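Sensor protein DivL (Caulobacter crescentus, PDB 4Q20) is required for cell division and growth and catalyses phosphorylation of the cell-cycle regulator CtrA, this piece comprising its histidine kinase region. Local coordinates at residues I114-L119 and E144-I149; D118-A123 and Q158-L163; V136-E141 and V177-R182; R189-D194 and G246-C251. One frame throughout, in Å; residues are numbered along the deposited sequence.

Interaction 1 (I114-L119 and E144-I149)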
loop_
_atom_site.group_PDB
_atom_site.type_symbol
_atom_site.label_atom_id
_atom_site.label_comp_id
_atom_site.label_asym_id
_atom_site.label_seq_id
_atom_site.Cartn_x
_atom_site.Cartn_y
_atom_site.Cartn_z
ATOM N N ILE A 114 -9.307 30.894 7.025
ATOM C CA ILE A 114 -9.883 29.995 6.018
ATOM C C ILE A 114 -11.272 30.482 5.601
ATOM O O ILE A 114 -12.152 30.597 6.443
ATOM C CB ILE A 114 -9.958 28.517 6.554
ATOM C CG1 ILE A 114 -8.670 28.034 7.265
ATOM C CG2 ILE A 114 -10.483 27.511 5.516
ATOM C CD1 ILE A 114 -7.392 28.005 6.432
ATOM N N ARG A 115 -11.485 30.716 4.305
ATOM C CA ARG A 115 -12.806 31.082 3.816
ATOM C C ARG A 115 -13.537 29.772 3.599
ATOM O O ARG A 115 -13.077 28.938 2.823
ATOM C CB ARG A 115 -12.723 31.957 2.545
ATOM C CG ARG A 115 -14.058 32.603 2.154
ATOM C CD ARG A 115 -13.893 33.786 1.216
ATOM N NE ARG A 115 -13.492 35.001 1.928
ATOM C CZ ARG A 115 -12.298 35.578 1.820
ATOM N NH1 ARG A 115 -11.374 35.066 1.016
ATOM N NH2 ARG A 115 -12.022 36.680 2.507
ATOM N N VAL A 116 -14.617 29.550 4.346
ATOM C CA VAL A 116 -15.392 28.303 4.309
ATOM C C VAL A 116 -15.960 28.006 2.886
ATOM O O VAL A 116 -15.959 26.843 2.457
ATOM C CB VAL A 116 -16.511 28.304 5.389
ATOM C CG1 VAL A 116 -17.312 27.018 5.357
ATOM C CG2 VAL A 116 -15.937 28.531 6.780
ATOM N N SER A 117 -16.425 29.045 2.174
ATOM C CA SER A 117 -16.990 28.943 0.821
ATOM C C SER A 117 -16.021 28.239 -0.156
ATOM O O SER A 117 -16.433 27.316 -0.870
ATOM C CB SER A 117 -17.348 30.330 0.289
ATOM O OG SER A 117 -18.098 31.074 1.236
ATOM N N ASP A 118 -14.733 28.647 -0.146
ATOM C CA ASP A 118 -13.729 28.069 -1.031
ATOM C C ASP A 118 -13.383 26.639 -0.623
ATOM O O ASP A 118 -13.249 25.781 -1.499
ATOM C CB ASP A 118 -12.463 28.952 -1.154
ATOM C CG ASP A 118 -11.606 29.234 0.081
ATOM O OD1 ASP A 118 -11.312 28.276 0.839
ATOM O OD2 ASP A 118 -11.060 30.368 0.178
ATOM N N LEU A 119 -13.284 26.384 0.705
ATOM C CA LEU A 119 -12.972 25.095 1.312
ATOM C C LEU A 119 -13.983 24.013 0.851
ATOM O O LEU A 119 -13.576 22.906 0.475
ATOM C CB LEU A 119 -12.988 25.270 2.843
ATOM C CG LEU A 119 -12.477 24.114 3.727
ATOM C CD1 LEU A 119 -10.965 24.124 3.830
ATOM C CD2 LEU A 119 -13.062 24.208 5.112
ATOM N N GLU A 144 -22.805 33.389 1.878
ATOM C CA GLU A 144 -21.712 34.368 1.887
ATOM C C GLU A 144 -21.432 34.866 3.324
ATOM O O GLU A 144 -20.318 35.316 3.612
ATOM C CB GLU A 144 -22.023 35.554 0.940
ATOM C CG GLU A 144 -23.281 36.355 1.271
ATOM C CD GLU A 144 -24.544 36.027 0.493
ATOM O OE1 GLU A 144 -24.805 34.828 0.237
ATOM O OE2 GLU A 144 -25.301 36.974 0.179
ATOM N N ASP A 145 -22.448 34.746 4.216
ATOM C CA ASP A 145 -22.449 35.171 5.619
ATOM C C ASP A 145 -21.678 34.199 6.556
ATOM O O ASP A 145 -21.451 34.541 7.723
ATOM C CB ASP A 145 -23.898 35.367 6.119
ATOM C CG ASP A 145 -24.826 34.179 5.922
ATOM O OD1 ASP A 145 -24.594 33.122 6.563
ATOM O OD2 ASP A 145 -25.820 34.326 5.183
ATOM N N VAL A 146 -21.266 33.017 6.048
ATOM C CA VAL A 146 -20.494 32.034 6.824
ATOM C C VAL A 146 -19.071 32.608 7.041
ATOM O O VAL A 146 -18.511 32.499 8.139
ATOM C CB VAL A 146 -20.486 30.625 6.170
ATOM C CG1 VAL A 146 -19.795 29.603 7.068
ATOM C CG2 VAL A 146 -21.905 30.160 5.839
ATOM N N GLY A 147 -18.549 33.245 5.992
ATOM C CA GLY A 147 -17.275 33.950 5.979
ATOM C C GLY A 147 -16.027 33.126 6.188
ATOM O O GLY A 147 -15.833 32.103 5.521
ATOM N N LEU A 148 -15.159 33.607 7.113
ATOM C CA LEU A 148 -13.846 33.038 7.436
ATOM C C LEU A 148 -13.743 32.448 8.853
ATOM O O LEU A 148 -14.146 33.083 9.838
ATOM C CB LEU A 148 -12.740 34.108 7.282
ATOM C CG LEU A 148 -12.500 34.691 5.886
ATOM C CD1 LEU A 148 -12.532 36.189 5.929
ATOM C CD2 LEU A 148 -11.182 34.220 5.306
ATOM N N ILE A 149 -13.118 31.260 8.941
ATOM C CA ILE A 149 -12.818 30.543 10.186
ATOM C C ILE A 149 -11.291 30.488 10.368
ATOM O O ILE A 149 -10.562 30.776 9.417
ATOM C CB ILE A 149 -13.469 29.130 10.257
ATOM C CG1 ILE A 149 -12.985 28.201 9.133
ATOM C CG2 ILE A 149 -14.987 29.234 10.282
ATOM C CD1 ILE A 149 -12.987 26.717 9.492
#
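V116 turns toward 144-149, and both of its methyl branches have neighbours there. Its CG2, beside the backbone N, meets CG2 of I149 at 3.7 Å, the two side chains crossing at about a right angle. CB of V116 rests on CG1 of V146 at 3.9 Å, again nearly at right angles. This is the tight side, continued by A181 and L190 of the main sheet, which V116 also touches, and by L156 of helix 153-170, against which I149 leans.

The backbones pair as the small two-stranded antiparallel sheet that flanks the larger mixed sheet in the ATPase-like domain of histidine kinases. I114 and I149 form a hydrogen-bonded pair, I114 N to I149 O at 2.7 Å and I149 N to I114 O at 2.8 Å. Where the strand gives way to the helix, V116 N still binds G147 O at 3.1 Å, so the first turn of helix 116-133 is tied to the loop ahead of strand 148-151.

The opposite face carries R115 and L148, both exposed. R115 bends at its third torsion (chi3 -79°), which lays the guanidinium alongside the leucine: L148 CD2 sits 3.8 Å above one face, toward the rim, and L148 CD1 lies 3.5 Å from NH2 of R115.

Interaction 2 (D118-A123 and Q158-L163)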
loop_
_atom_site.group_PDB
_atom_site.type_symbol
_atom_site.label_atom_id
_atom_site.label_comp_id
_atom_site.label_asym_id
_atom_site.label_seq_id
_atom_site.Cartn_x
_atom_site.Cartn_y
_atom_site.Cartn_z
ATOM N N ASP A 118 -14.733 28.647 -0.146
ATOM C CA ASP A 118 -13.729 28.069 -1.031
ATOM C C ASP A 118 -13.383 26.639 -0.623
ATOM O O ASP A 118 -13.249 25.781 -1.499
ATOM C CB ASP A 118 -12.463 28.952 -1.154
ATOM C CG ASP A 118 -11.606 29.234 0.081
ATOM O OD1 ASP A 118 -11.312 28.276 0.839
ATOM O OD2 ASP A 118 -11.060 30.368 0.178
ATOM N N LEU A 119 -13.284 26.384 0.705
ATOM C CA LEU A 119 -12.972 25.095 1.312
ATOM C C LEU A 119 -13.983 24.013 0.851
ATOM O O LEU A 119 -13.576 22.906 0.475
ATOM C CB LEU A 119 -12.988 25.270 2.843
ATOM C CG LEU A 119 -12.477 24.114 3.727
ATOM C CD1 LEU A 119 -10.965 24.124 3.830
ATOM C CD2 LEU A 119 -13.062 24.208 5.112
ATOM N N LEU A 120 -15.282 24.371 0.814
ATOM C CA LEU A 120 -16.364 23.499 0.365
ATOM C C LEU A 120 -16.325 23.262 -1.150
ATOM O O LEU A 120 -16.522 22.126 -1.583
ATOM C CB LEU A 120 -17.722 24.099 0.771
ATOM C CG LEU A 120 -18.377 23.516 2.033
ATOM C CD1 LEU A 120 -17.564 23.803 3.296
ATOM C CD2 LEU A 120 -19.757 24.059 2.195
ATOM N N LEU A 121 -16.067 24.317 -1.955
ATOM C CA LEU A 121 -16.008 24.205 -3.420
ATOM C C LEU A 121 -14.788 23.409 -3.889
ATOM O O LEU A 121 -14.856 22.732 -4.919
ATOM C CB LEU A 121 -16.017 25.586 -4.092
ATOM C CG LEU A 121 -17.370 26.298 -4.126
ATOM C CD1 LEU A 121 -17.194 27.802 -4.269
ATOM C CD2 LEU A 121 -18.278 25.732 -5.219
ATOM N N ASN A 122 -13.678 23.478 -3.132
ATOM C CA ASN A 122 -12.455 22.741 -3.457
ATOM C C ASN A 122 -12.666 21.251 -3.197
ATOM O O ASN A 122 -12.205 20.434 -3.992
ATOM C CB ASN A 122 -11.264 23.295 -2.684
ATOM C CG ASN A 122 -10.931 24.724 -3.052
ATOM O OD1 ASN A 122 -11.475 25.291 -3.997
ATOM N ND2 ASN A 122 -10.096 25.376 -2.264
ATOM N N ALA A 123 -13.429 20.899 -2.139
ATOM C CA ALA A 123 -13.710 19.498 -1.839
ATOM C C ALA A 123 -14.665 18.900 -2.888
ATOM O O ALA A 123 -14.536 17.724 -3.240
ATOM C CB ALA A 123 -14.280 19.358 -0.438
ATOM N N GLN A 158 -8.536 17.860 4.057
ATOM C CA GLN A 158 -8.386 16.421 4.220
ATOM C C GLN A 158 -9.613 15.851 4.977
ATOM O O GLN A 158 -10.117 14.788 4.603
ATOM C CB GLN A 158 -7.074 16.148 4.960
ATOM C CG GLN A 158 -6.740 14.688 5.187
ATOM C CD GLN A 158 -5.353 14.489 5.765
ATOM O OE1 GLN A 158 -4.678 15.421 6.257
ATOM N NE2 GLN A 158 -4.896 13.252 5.700
ATOM N N THR A 159 -10.122 16.587 5.987
ATOM C CA THR A 159 -11.310 16.193 6.744
ATOM C C THR A 159 -12.525 16.083 5.785
ATOM O O THR A 159 -13.195 15.041 5.750
ATOM C CB THR A 159 -11.557 17.184 7.912
ATOM O OG1 THR A 159 -10.515 17.063 8.880
ATOM C CG2 THR A 159 -12.883 16.956 8.597
ATOM N N LEU A 160 -12.770 17.135 4.988
ATOM C CA LEU A 160 -13.867 17.155 4.022
ATOM C C LEU A 160 -13.720 16.071 2.967
ATOM O O LEU A 160 -14.709 15.402 2.642
ATOM C CB LEU A 160 -13.988 18.520 3.361
ATOM C CG LEU A 160 -14.323 19.681 4.307
ATOM C CD1 LEU A 160 -14.287 20.973 3.557
ATOM C CD2 LEU A 160 -15.693 19.476 5.015
ATOM N N ASP A 161 -12.496 15.837 2.496
ATOM C CA ASP A 161 -12.238 14.793 1.515
ATOM C C ASP A 161 -12.666 13.421 2.026
ATOM O O ASP A 161 -13.343 12.686 1.295
ATOM C CB ASP A 161 -10.758 14.776 1.123
ATOM C CG ASP A 161 -10.378 15.769 0.038
ATOM O OD1 ASP A 161 -11.305 16.388 -0.561
ATOM O OD2 ASP A 161 -9.154 15.897 -0.253
ATOM N N HIS A 162 -12.316 13.096 3.292
ATOM C CA HIS A 162 -12.662 11.819 3.908
ATOM C C HIS A 162 -14.150 11.659 4.040
ATOM O O HIS A 162 -14.653 10.572 3.750
ATOM C CB HIS A 162 -11.985 11.653 5.266
ATOM C CG HIS A 162 -10.573 11.224 5.122
ATOM N ND1 HIS A 162 -9.537 12.137 5.130
ATOM C CD2 HIS A 162 -10.075 9.999 4.850
ATOM C CE1 HIS A 162 -8.447 11.436 4.904
ATOM N NE2 HIS A 162 -8.722 10.145 4.734
ATOM N N LEU A 163 -14.859 12.747 4.432
ATOM C CA LEU A 163 -16.308 12.735 4.584
ATOM C C LEU A 163 -17.040 12.602 3.242
ATOM O O LEU A 163 -18.015 11.860 3.177
ATOM C CB LEU A 163 -16.793 13.984 5.341
ATOM C CG LEU A 163 -16.419 14.060 6.829
ATOM C CD1 LEU A 163 -16.986 15.304 7.470
ATOM C CD2 LEU A 163 -16.832 12.800 7.590
#
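L160 keeps its CG opposite its own carbonyl carbon (chi1 -63°) and then runs straight on, which sends CD1 across to L119; there CG lies trans to the backbone N (chi1 -171°), beside the carbonyl carbon, and turns the branch point to face it. The two side chains cross at about a right angle, L160 CD1 lying 3.6 Å from L119 CG. They join helix 116-133 to helix 153-170, two of the helices that layer against the mixed sheet of the Bergerat (GHKL) fold. The short segments cross at -44° with axes 9.7 Å apart, and no hydrogen bond links them.

One turn along, A123 brings only a methyl group, and its CB meets CB of L160 at 3.9 Å. Beneath these residues lie A181 and L179 of the sheet, touched by L120 and A123. D161 brings OD1 to 4.1 Å from A123 CA, but its carboxylate is engaged by a salt bridge to R126. On the far side of helix 153-170, H162 NE2 bonds D95 of helix 73-103, while H162 ND1 binds Q158 O at 2.8 Å; H162 N approaches that same oxygen from the other face of its carbonyl plane.

Interaction 3 (V136-E141 and V177-R182)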
loop_
_atom_site.group_PDB
_atom_site.type_symbol
_atom_site.label_atom_id
_atom_site.label_comp_id
_atom_site.label_asym_id
_atom_site.label_seq_id
_atom_site.Cartn_x
_atom_site.Cartn_y
_atom_site.Cartn_z
ATOM N N VAL A 136 -23.519 9.999 -8.980
ATOM C CA VAL A 136 -23.977 10.801 -7.835
ATOM C C VAL A 136 -23.765 12.306 -8.136
ATOM O O VAL A 136 -22.857 12.673 -8.886
ATOM C CB VAL A 136 -23.257 10.347 -6.513
ATOM C CG1 VAL A 136 -23.684 11.179 -5.309
ATOM C CG2 VAL A 136 -23.489 8.864 -6.229
ATOM N N THR A 137 -24.630 13.155 -7.559
ATOM C CA THR A 137 -24.610 14.612 -7.672
ATOM C C THR A 137 -23.986 15.202 -6.412
ATOM O O THR A 137 -24.495 14.966 -5.317
ATOM C CB THR A 137 -26.054 15.166 -7.888
ATOM O OG1 THR A 137 -26.688 14.474 -8.969
ATOM C CG2 THR A 137 -26.084 16.675 -8.152
ATOM N N LEU A 138 -22.900 15.970 -6.571
ATOM C CA LEU A 138 -22.236 16.686 -5.484
ATOM C C LEU A 138 -22.745 18.108 -5.426
ATOM O O LEU A 138 -22.551 18.864 -6.373
ATOM C CB LEU A 138 -20.715 16.706 -5.656
ATOM C CG LEU A 138 -19.906 15.579 -5.046
ATOM C CD1 LEU A 138 -18.471 15.663 -5.512
ATOM C CD2 LEU A 138 -19.953 15.611 -3.522
ATOM N N ALA A 139 -23.366 18.482 -4.316
ATOM C CA ALA A 139 -23.895 19.827 -4.127
ATOM C C ALA A 139 -23.179 20.572 -3.000
ATOM O O ALA A 139 -22.697 19.939 -2.055
ATOM C CB ALA A 139 -25.390 19.761 -3.836
ATOM N N VAL A 140 -23.133 21.926 -3.108
ATOM C CA VAL A 140 -22.573 22.865 -2.130
ATOM C C VAL A 140 -23.661 23.878 -1.751
ATOM O O VAL A 140 -24.181 24.573 -2.624
ATOM C CB VAL A 140 -21.282 23.566 -2.618
ATOM C CG1 VAL A 140 -20.851 24.674 -1.658
ATOM C CG2 VAL A 140 -20.152 22.564 -2.812
ATOM N N GLU A 141 -23.994 23.965 -0.455
ATOM C CA GLU A 141 -24.996 24.896 0.054
ATOM C C GLU A 141 -24.388 25.707 1.206
ATOM O O GLU A 141 -24.616 25.415 2.381
ATOM C CB GLU A 141 -26.282 24.149 0.472
ATOM C CG GLU A 141 -27.183 23.791 -0.702
ATOM C CD GLU A 141 -28.117 22.605 -0.519
ATOM O OE1 GLU A 141 -28.656 22.428 0.598
ATOM O OE2 GLU A 141 -28.338 21.874 -1.513
ATOM N N VAL A 177 -25.047 13.907 -2.634
ATOM C CA VAL A 177 -24.117 14.170 -1.534
ATOM C C VAL A 177 -24.016 15.698 -1.421
ATOM O O VAL A 177 -23.657 16.368 -2.390
ATOM C CB VAL A 177 -22.740 13.465 -1.706
ATOM C CG1 VAL A 177 -21.744 13.926 -0.650
ATOM C CG2 VAL A 177 -22.891 11.946 -1.670
ATOM N N THR A 178 -24.369 16.246 -0.256
ATOM C CA THR A 178 -24.366 17.690 -0.055
ATOM C C THR A 178 -23.321 18.118 0.961
ATOM O O THR A 178 -23.228 17.528 2.034
ATOM C CB THR A 178 -25.775 18.182 0.386
ATOM O OG1 THR A 178 -26.794 17.408 -0.269
ATOM C CG2 THR A 178 -25.978 19.688 0.141
ATOM N N LEU A 179 -22.573 19.173 0.619
ATOM C CA LEU A 179 -21.560 19.840 1.438
ATOM C C LEU A 179 -22.106 21.174 1.872
ATOM O O LEU A 179 -22.256 22.058 1.030
ATOM C CB LEU A 179 -20.264 20.070 0.632
ATOM C CG LEU A 179 -19.341 18.907 0.377
ATOM C CD1 LEU A 179 -19.610 18.296 -0.996
ATOM C CD2 LEU A 179 -17.924 19.390 0.364
ATOM N N SER A 180 -22.415 21.339 3.151
ATOM C CA SER A 180 -22.956 22.615 3.637
ATOM C C SER A 180 -22.163 23.157 4.840
ATOM O O SER A 180 -21.420 22.418 5.493
ATOM C CB SER A 180 -24.438 22.478 4.000
ATOM O OG SER A 180 -24.673 21.408 4.902
ATOM N N ALA A 181 -22.332 24.452 5.118
ATOM C CA ALA A 181 -21.713 25.140 6.241
ATOM C C ALA A 181 -22.692 26.122 6.844
ATOM O O ALA A 181 -23.543 26.660 6.132
ATOM C CB ALA A 181 -20.465 25.852 5.794
ATOM N N ARG A 182 -22.591 26.355 8.157
ATOM C CA ARG A 182 -23.481 27.273 8.862
ATOM C C ARG A 182 -22.791 27.862 10.083
ATOM O O ARG A 182 -22.187 27.127 10.863
ATOM C CB ARG A 182 -24.782 26.525 9.266
ATOM C CG ARG A 182 -25.787 27.304 10.121
ATOM C CD ARG A 182 -27.149 26.625 10.172
ATOM N NE ARG A 182 -27.107 25.311 10.825
ATOM C CZ ARG A 182 -28.171 24.540 11.034
ATOM N NH1 ARG A 182 -29.379 24.942 10.651
ATOM N NH2 ARG A 182 -28.036 23.364 11.633
#
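T137 to E141 run parallel to V177 to R182, the strand axes only 14° apart, and four hydrogen bonds alternate between them. V177 N binds T137 O at 2.9 Å, and V177 O takes A139 N. L179 repeats the scheme, its N on A139 O at 2.8 Å and its O accepting E141 N, so V177 and L179 each spend both backbone polar groups on this neighbour; T178 and S180 turn theirs toward strand 187-194.

On one face L138 and V177 lie side by side and point the same way. CD2 of L138 fits between two partners, V177 CG1 at 3.8 Å and L179 CD1 at 3.7 Å, the latter pair crossing at a slant. V136 adds its CG1, 3.8 Å from V177 CG2. A123, A127 and V164 of the two helices above close over this apolar row.

The other face is more open. With CG of E141 opposite its carbonyl carbon (chi1 -80°) and the chain extended beyond it, the carboxylate reaches back over T178, where E141 OE2 lies 3.6 Å from T178 CG2. E141 O is 3.4 Å from S180 CB.

Strand 137-141 is outermost in the five-stranded mixed sheet. From it the chain passes through strand 148-151 of the small sheet and helix 153-170 to 176-183, a beta-alpha-beta crossover with an extra strand, in the Bergerat ATP-binding fold of GHKL proteins.

Interaction 4 (R189-D194 and G246-C251)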
loop_
_atom_site.group_PDB
_atom_site.type_symbol
_atom_site.label_atom_id
_atom_site.label_comp_id
_atom_site.label_asym_id
_atom_site.label_seq_id
_atom_site.Cartn_x
_atom_site.Cartn_y
_atom_site.Cartn_z
ATOM N N ARG A 189 -20.427 24.982 11.726
ATOM C CA ARG A 189 -20.655 23.559 11.524
ATOM C C ARG A 189 -20.596 23.208 10.042
ATOM O O ARG A 189 -21.287 23.816 9.229
ATOM C CB ARG A 189 -21.966 23.068 12.178
ATOM C CG ARG A 189 -23.264 23.720 11.708
ATOM C CD ARG A 189 -24.455 23.188 12.484
ATOM N NE ARG A 189 -24.855 21.841 12.062
ATOM C CZ ARG A 189 -25.557 21.002 12.817
ATOM N NH1 ARG A 189 -25.935 21.355 14.042
ATOM N NH2 ARG A 189 -25.876 19.801 12.359
ATOM N N LEU A 190 -19.748 22.239 9.697
ATOM C CA LEU A 190 -19.588 21.738 8.332
ATOM C C LEU A 190 -20.358 20.428 8.216
ATOM O O LEU A 190 -20.091 19.502 8.978
ATOM C CB LEU A 190 -18.089 21.547 7.983
ATOM C CG LEU A 190 -17.150 22.736 8.278
ATOM C CD1 LEU A 190 -15.720 22.344 8.114
ATOM C CD2 LEU A 190 -17.453 23.933 7.404
ATOM N N ASP A 191 -21.342 20.357 7.319
ATOM C CA ASP A 191 -22.135 19.134 7.181
ATOM C C ASP A 191 -21.881 18.438 5.850
ATOM O O ASP A 191 -21.645 19.096 4.840
ATOM C CB ASP A 191 -23.642 19.417 7.331
ATOM C CG ASP A 191 -24.030 20.244 8.544
ATOM O OD1 ASP A 191 -24.299 19.639 9.605
ATOM O OD2 ASP A 191 -24.134 21.504 8.410
ATOM N N VAL A 192 -21.900 17.105 5.855
ATOM C CA VAL A 192 -21.747 16.292 4.648
ATOM C C VAL A 192 -22.882 15.267 4.709
ATOM O O VAL A 192 -22.811 14.250 5.414
ATOM C CB VAL A 192 -20.336 15.668 4.418
ATOM C CG1 VAL A 192 -20.327 14.808 3.158
ATOM C CG2 VAL A 192 -19.261 16.748 4.333
ATOM N N SER A 193 -23.971 15.610 4.029
ATOM C CA SER A 193 -25.206 14.837 3.973
ATOM C C SER A 193 -25.207 13.925 2.743
ATOM O O SER A 193 -24.622 14.261 1.717
ATOM C CB SER A 193 -26.394 15.785 3.946
ATOM O OG SER A 193 -27.568 15.111 3.524
ATOM N N ASP A 194 -25.832 12.760 2.859
ATOM C CA ASP A 194 -25.924 11.830 1.740
ATOM C C ASP A 194 -27.295 11.180 1.716
ATOM O O ASP A 194 -27.898 10.964 2.766
ATOM C CB ASP A 194 -24.793 10.775 1.732
ATOM C CG ASP A 194 -24.705 9.851 2.939
ATOM O OD1 ASP A 194 -25.450 8.827 2.963
ATOM O OD2 ASP A 194 -23.813 10.094 3.825
ATOM N N GLY A 246 -30.834 8.450 4.733
ATOM C CA GLY A 246 -29.443 8.825 4.509
ATOM C C GLY A 246 -28.615 9.019 5.767
ATOM O O GLY A 246 -28.896 8.421 6.805
ATOM N N SER A 247 -27.584 9.865 5.680
ATOM C CA SER A 247 -26.639 10.146 6.771
ATOM C C SER A 247 -26.119 11.573 6.716
ATOM O O SER A 247 -25.967 12.139 5.637
ATOM C CB SER A 247 -25.431 9.203 6.694
ATOM O OG SER A 247 -25.765 7.823 6.635
ATOM N N THR A 248 -25.786 12.136 7.874
ATOM C CA THR A 248 -25.176 13.459 7.963
ATOM C C THR A 248 -24.054 13.401 8.960
ATOM O O THR A 248 -24.263 12.952 10.087
ATOM C CB THR A 248 -26.185 14.569 8.325
ATOM O OG1 THR A 248 -27.371 14.377 7.563
ATOM C CG2 THR A 248 -25.627 15.990 8.085
ATOM N N PHE A 249 -22.874 13.868 8.541
ATOM C CA PHE A 249 -21.675 13.998 9.359
ATOM C C PHE A 249 -21.442 15.482 9.575
ATOM O O PHE A 249 -21.326 16.238 8.612
ATOM C CB PHE A 249 -20.457 13.332 8.686
ATOM C CG PHE A 249 -20.415 11.826 8.820
ATOM C CD1 PHE A 249 -21.045 11.010 7.884
ATOM C CD2 PHE A 249 -19.767 11.221 9.899
ATOM C CE1 PHE A 249 -21.023 9.614 8.017
ATOM C CE2 PHE A 249 -19.741 9.823 10.029
ATOM C CZ PHE A 249 -20.358 9.028 9.082
ATOM N N THR A 250 -21.408 15.905 10.824
ATOM C CA THR A 250 -21.182 17.310 11.151
ATOM C C THR A 250 -19.861 17.488 11.882
ATOM O O THR A 250 -19.546 16.705 12.779
ATOM C CB THR A 250 -22.331 17.871 12.031
ATOM O OG1 THR A 250 -23.606 17.401 11.559
ATOM C CG2 THR A 250 -22.321 19.402 12.109
ATOM N N CYS A 251 -19.140 18.561 11.541
ATOM C CA CYS A 251 -17.922 19.020 12.206
ATOM C C CYS A 251 -18.305 20.254 12.953
ATOM O O CYS A 251 -18.724 21.226 12.340
ATOM C CB CYS A 251 -16.793 19.305 11.217
ATOM S SG CYS A 251 -16.353 17.898 10.170
#
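R189 crosses T250 at a slant, touching it from CB to NH2. Its CB meets both T250 CG2 and the backbone O of C251. The first torsion (chi1 60°) sets CG between the backbone N and the carbonyl carbon, and a bend at the third torsion carries the tip toward D191. NE then lies 3.5 Å from T250 CG2, the methyl group covering one face of the guanidinium, and makes a weak hydrogen bond to D191 OD1. CZ follows over the same methyl. At the tip, NH2 forms a salt bridge with the same OD1 at 3.2 Å, within the guanidinium plane and on the syn lone pair of the carboxylate. T250 OG1 approaches that oxygen too, at 3.1 Å, so D191 OD1 gathers several neighbours, which probably favours its charged form.

The strands run antiparallel, hydrogen-bonded pairs (L190 with C251, V192 with F249, D194 with S247) alternating with non-hydrogen-bonded ones. F249 N reaches V192 O, 3.2 Å away, from 45° above the carbonyl plane. At the far end D194 OD2 lies 3.4 Å from S247 CB; D194 opens a D-T-G-R-G run consistent with the G1 box of histidine kinases.

Strand 187-194 lies between 176-183 and 247-254 in the mixed sheet of the Bergerat (GHKL) fold. Its apolar face, with V192 and F249, packs under L163 of helix 153-170, and F249 also reaches L239 of strand 236-241.

From the N terminus, 114-119 and the overlapping 118-123 open interactions 1 and 2, and 136-141 opens interaction 3 before either has closed. Interaction 1 closes first, at 144-149, pairing strand 148-151 with 112-115 into the small sheet; interaction 2 closes at 158-163, joining helix 116-133 to 153-170. Interaction 3 closes at 177-182, crossing both rather than nesting in them. Interaction 4 follows in series, its loop of 51 residues closing at 246-251. Strands 176-183 and 187-194 are neighbours, so S180 O and D191 N probably bond interaction 3 to 4, while L120 packs interaction 2 on the backbone of L179 in interaction 3, and T159 and L163 pack it onto C251 of interaction 4.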